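Local atomic coordinates of conserved hypothetical protein (Methanosarcina mazei, PDB entry 2NR4), a protein that binds flavin mononucleotide, but its biological function is unknown. Residues E183-Y188 against K202-I207. Residues are numbered along the deposited sequence; the frame is centred on the assembly and turned at random.
Sequences ELIRHY and KAMKLI
The CG2 methyl of Ile-185 meets the terminal methyl of Met-204, with 4.1 Å between CG2 and CE, the closest side-chain pair between 183-188 and 202-207, which lie on helices 179-195 and 198-210. Met-204 extends toward the facing helix with a chain bent at chi2 (-52°) and again at chi3 (-58°), which brings CE up to the carbonyl oxygen of Ile-185 in van der Waals packing, CE to O 4.0 Å. In Ile-185 the CG1 branch lies beside the backbone N, while CG2 is anti to that N and beside the carbonyl carbon; CG2 is the branch that meets both partners. The second of these is Ile-207, one helical turn beyond Met-204, whose own CG2 lies 4.5 Å from Ile-185 CG2 in a looser approach. The backbones stay well apart, Ile-185 CA and Ile-207 CA being 9.0 Å from each other, and no hydrogen bond joins the segments.

All three touching residues are buried, whereas Glu-183, His-187, Lys-202 and Lys-205 are solvent-exposed. Ile-207 also packs on Thr-167 and Ala-170 of helix 158-176 and on Val-88 of helix 84-92, and its side chain is about 8 Å from the bound FMN; Tyr-188 meets Tyr-188 of the second subunit. Such apolar packing between two antiparallel, sequence-adjacent helices is that of a helical hairpin, here in the C-terminal three-helix region beside the barrel.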
loop_
_atom_site.group_PDB
_atom_site.type_symbol
_atom_site.label_atom_id
_atom_site.label_comp_id
_atom_site.label_asym_id
_atom_site.label_seq_id
_atom_site.Cartn_x
_atom_site.Cartn_y
_atom_site.Cartn_z
ATOM N N GLU A 183 2.760 -20.091 -11.125
ATOM C CA GLU A 183 1.510 -19.667 -11.731
ATOM C C GLU A 183 0.950 -18.409 -11.042
ATOM O O GLU A 183 0.405 -17.510 -11.703
ATOM C CB GLU A 183 0.503 -20.821 -11.636
ATOM C CG GLU A 183 -0.794 -20.647 -12.409
ATOM C CD GLU A 183 -1.902 -21.572 -11.889
ATOM O OE1 GLU A 183 -1.944 -21.809 -10.655
ATOM O OE2 GLU A 183 -2.726 -22.056 -12.709
ATOM N N LEU A 184 1.046 -18.366 -9.716
ATOM C CA LEU A 184 0.693 -17.169 -8.970
ATOM C C LEU A 184 1.635 -16.001 -9.271
ATOM O O LEU A 184 1.187 -14.871 -9.406
ATOM C CB LEU A 184 0.653 -17.452 -7.468
ATOM C CG LEU A 184 -0.693 -17.969 -6.948
ATOM C CD1 LEU A 184 -0.544 -18.524 -5.527
ATOM C CD2 LEU A 184 -1.746 -16.863 -6.992
ATOM N N ILE A 185 2.927 -16.275 -9.399
ATOM C CA ILE A 185 3.896 -15.223 -9.706
ATOM C C ILE A 185 3.603 -14.627 -11.081
ATOM O O ILE A 185 3.710 -13.426 -11.268
ATOM C CB ILE A 185 5.352 -15.721 -9.574
ATOM C CG1 ILE A 185 5.628 -16.090 -8.125
ATOM C CG2 ILE A 185 6.394 -14.693 -10.081
ATOM C CD1 ILE A 185 6.901 -16.861 -7.958
ATOM N N ARG A 186 3.192 -15.464 -12.034
ATOM C CA ARG A 186 2.863 -14.956 -13.374
ATOM C C ARG A 186 1.655 -14.026 -13.359
ATOM O O ARG A 186 1.649 -13.011 -14.060
ATOM C CB ARG A 186 2.633 -16.105 -14.377
ATOM C CG ARG A 186 3.620 -17.221 -14.270
ATOM C CD ARG A 186 5.043 -16.787 -14.549
ATOM N NE ARG A 186 5.999 -17.898 -14.423
ATOM C CZ ARG A 186 5.868 -19.093 -15.009
ATOM N NH1 ARG A 186 4.794 -19.379 -15.739
ATOM N NH2 ARG A 186 6.808 -20.021 -14.838
ATOM N N HIS A 187 0.640 -14.370 -12.567
ATOM C CA HIS A 187 -0.539 -13.529 -12.383
ATOM C C HIS A 187 -0.131 -12.214 -11.737
ATOM O O HIS A 187 -0.561 -11.143 -12.167
ATOM C CB HIS A 187 -1.619 -14.255 -11.547
ATOM C CG HIS A 187 -2.652 -13.343 -10.938
ATOM N ND1 HIS A 187 -3.696 -12.804 -11.662
ATOM C CD2 HIS A 187 -2.806 -12.887 -9.672
ATOM C CE1 HIS A 187 -4.432 -12.040 -10.876
ATOM N NE2 HIS A 187 -3.912 -12.075 -9.660
ATOM N N TYR A 188 0.722 -12.266 -10.716
ATOM C CA TYR A 188 1.149 -10.984 -10.138
ATOM C C TYR A 188 2.042 -10.157 -11.082
ATOM O O TYR A 188 1.964 -8.933 -11.090
ATOM C CB TYR A 188 1.787 -11.196 -8.759
ATOM C CG TYR A 188 0.739 -11.552 -7.750
ATOM C CD1 TYR A 188 -0.282 -10.646 -7.429
ATOM C CD2 TYR A 188 0.739 -12.785 -7.135
ATOM C CE1 TYR A 188 -1.274 -10.974 -6.499
ATOM C CE2 TYR A 188 -0.251 -13.130 -6.196
ATOM C CZ TYR A 188 -1.240 -12.222 -5.894
ATOM O OH TYR A 188 -2.228 -12.542 -4.979
ATOM N N LYS A 202 10.704 -3.275 -12.844
ATOM C CA LYS A 202 12.085 -3.655 -12.488
ATOM C C LYS A 202 12.137 -4.670 -11.335
ATOM O O LYS A 202 12.918 -5.630 -11.371
ATOM C CB LYS A 202 12.931 -2.423 -12.109
ATOM C CG LYS A 202 13.389 -1.539 -13.262
ATOM C CD LYS A 202 14.595 -0.652 -12.845
ATOM C CE LYS A 202 14.406 0.806 -13.340
ATOM N NZ LYS A 202 13.902 0.824 -14.754
ATOM N N ALA A 203 11.284 -4.464 -10.319
ATOM C CA ALA A 203 11.192 -5.389 -9.181
ATOM C C ALA A 203 10.793 -6.797 -9.595
ATOM O O ALA A 203 11.405 -7.768 -9.167
ATOM C CB ALA A 203 10.233 -4.846 -8.107
ATOM N N MET A 204 9.791 -6.905 -10.466
ATOM C CA MET A 204 9.375 -8.203 -10.975
ATOM C C MET A 204 10.499 -8.894 -11.717
ATOM O O MET A 204 10.698 -10.091 -11.550
ATOM C CB MET A 204 8.157 -8.072 -11.892
ATOM C CG MET A 204 6.841 -7.908 -11.160
ATOM S SD MET A 204 6.465 -9.142 -9.874
ATOM C CE MET A 204 6.520 -10.625 -10.705
ATOM N N LYS A 205 11.245 -8.150 -12.523
ATOM C CA LYS A 205 12.396 -8.713 -13.238
ATOM C C LYS A 205 13.411 -9.299 -12.251
ATOM O O LYS A 205 13.967 -10.385 -12.478
ATOM C CB LYS A 205 13.056 -7.643 -14.106
ATOM C CG LYS A 205 13.370 -8.080 -15.564
ATOM C CD LYS A 205 13.857 -6.887 -16.417
ATOM C CE LYS A 205 13.277 -6.904 -17.850
ATOM N NZ LYS A 205 14.210 -7.328 -18.963
ATOM N N LEU A 206 13.631 -8.605 -11.133
ATOM C CA LEU A 206 14.522 -9.124 -10.105
ATOM C C LEU A 206 14.042 -10.417 -9.466
ATOM O O LEU A 206 14.871 -11.280 -9.105
ATOM C CB LEU A 206 14.841 -8.064 -9.046
ATOM C CG LEU A 206 15.626 -6.817 -9.487
ATOM C CD1 LEU A 206 15.878 -5.974 -8.247
ATOM C CD2 LEU A 206 16.976 -7.159 -10.159
ATOM N N ILE A 207 12.727 -10.557 -9.283
ATOM C CA ILE A 207 12.152 -11.808 -8.754
ATOM C C ILE A 207 12.435 -12.999 -9.685
ATOM O O ILE A 207 12.836 -14.085 -9.217
ATOM C CB ILE A 207 10.615 -11.699 -8.439
ATOM C CG1 ILE A 207 10.397 -10.788 -7.223
ATOM C CG2 ILE A 207 10.050 -13.054 -8.090
ATOM C CD1 ILE A 207 8.962 -10.253 -7.010
#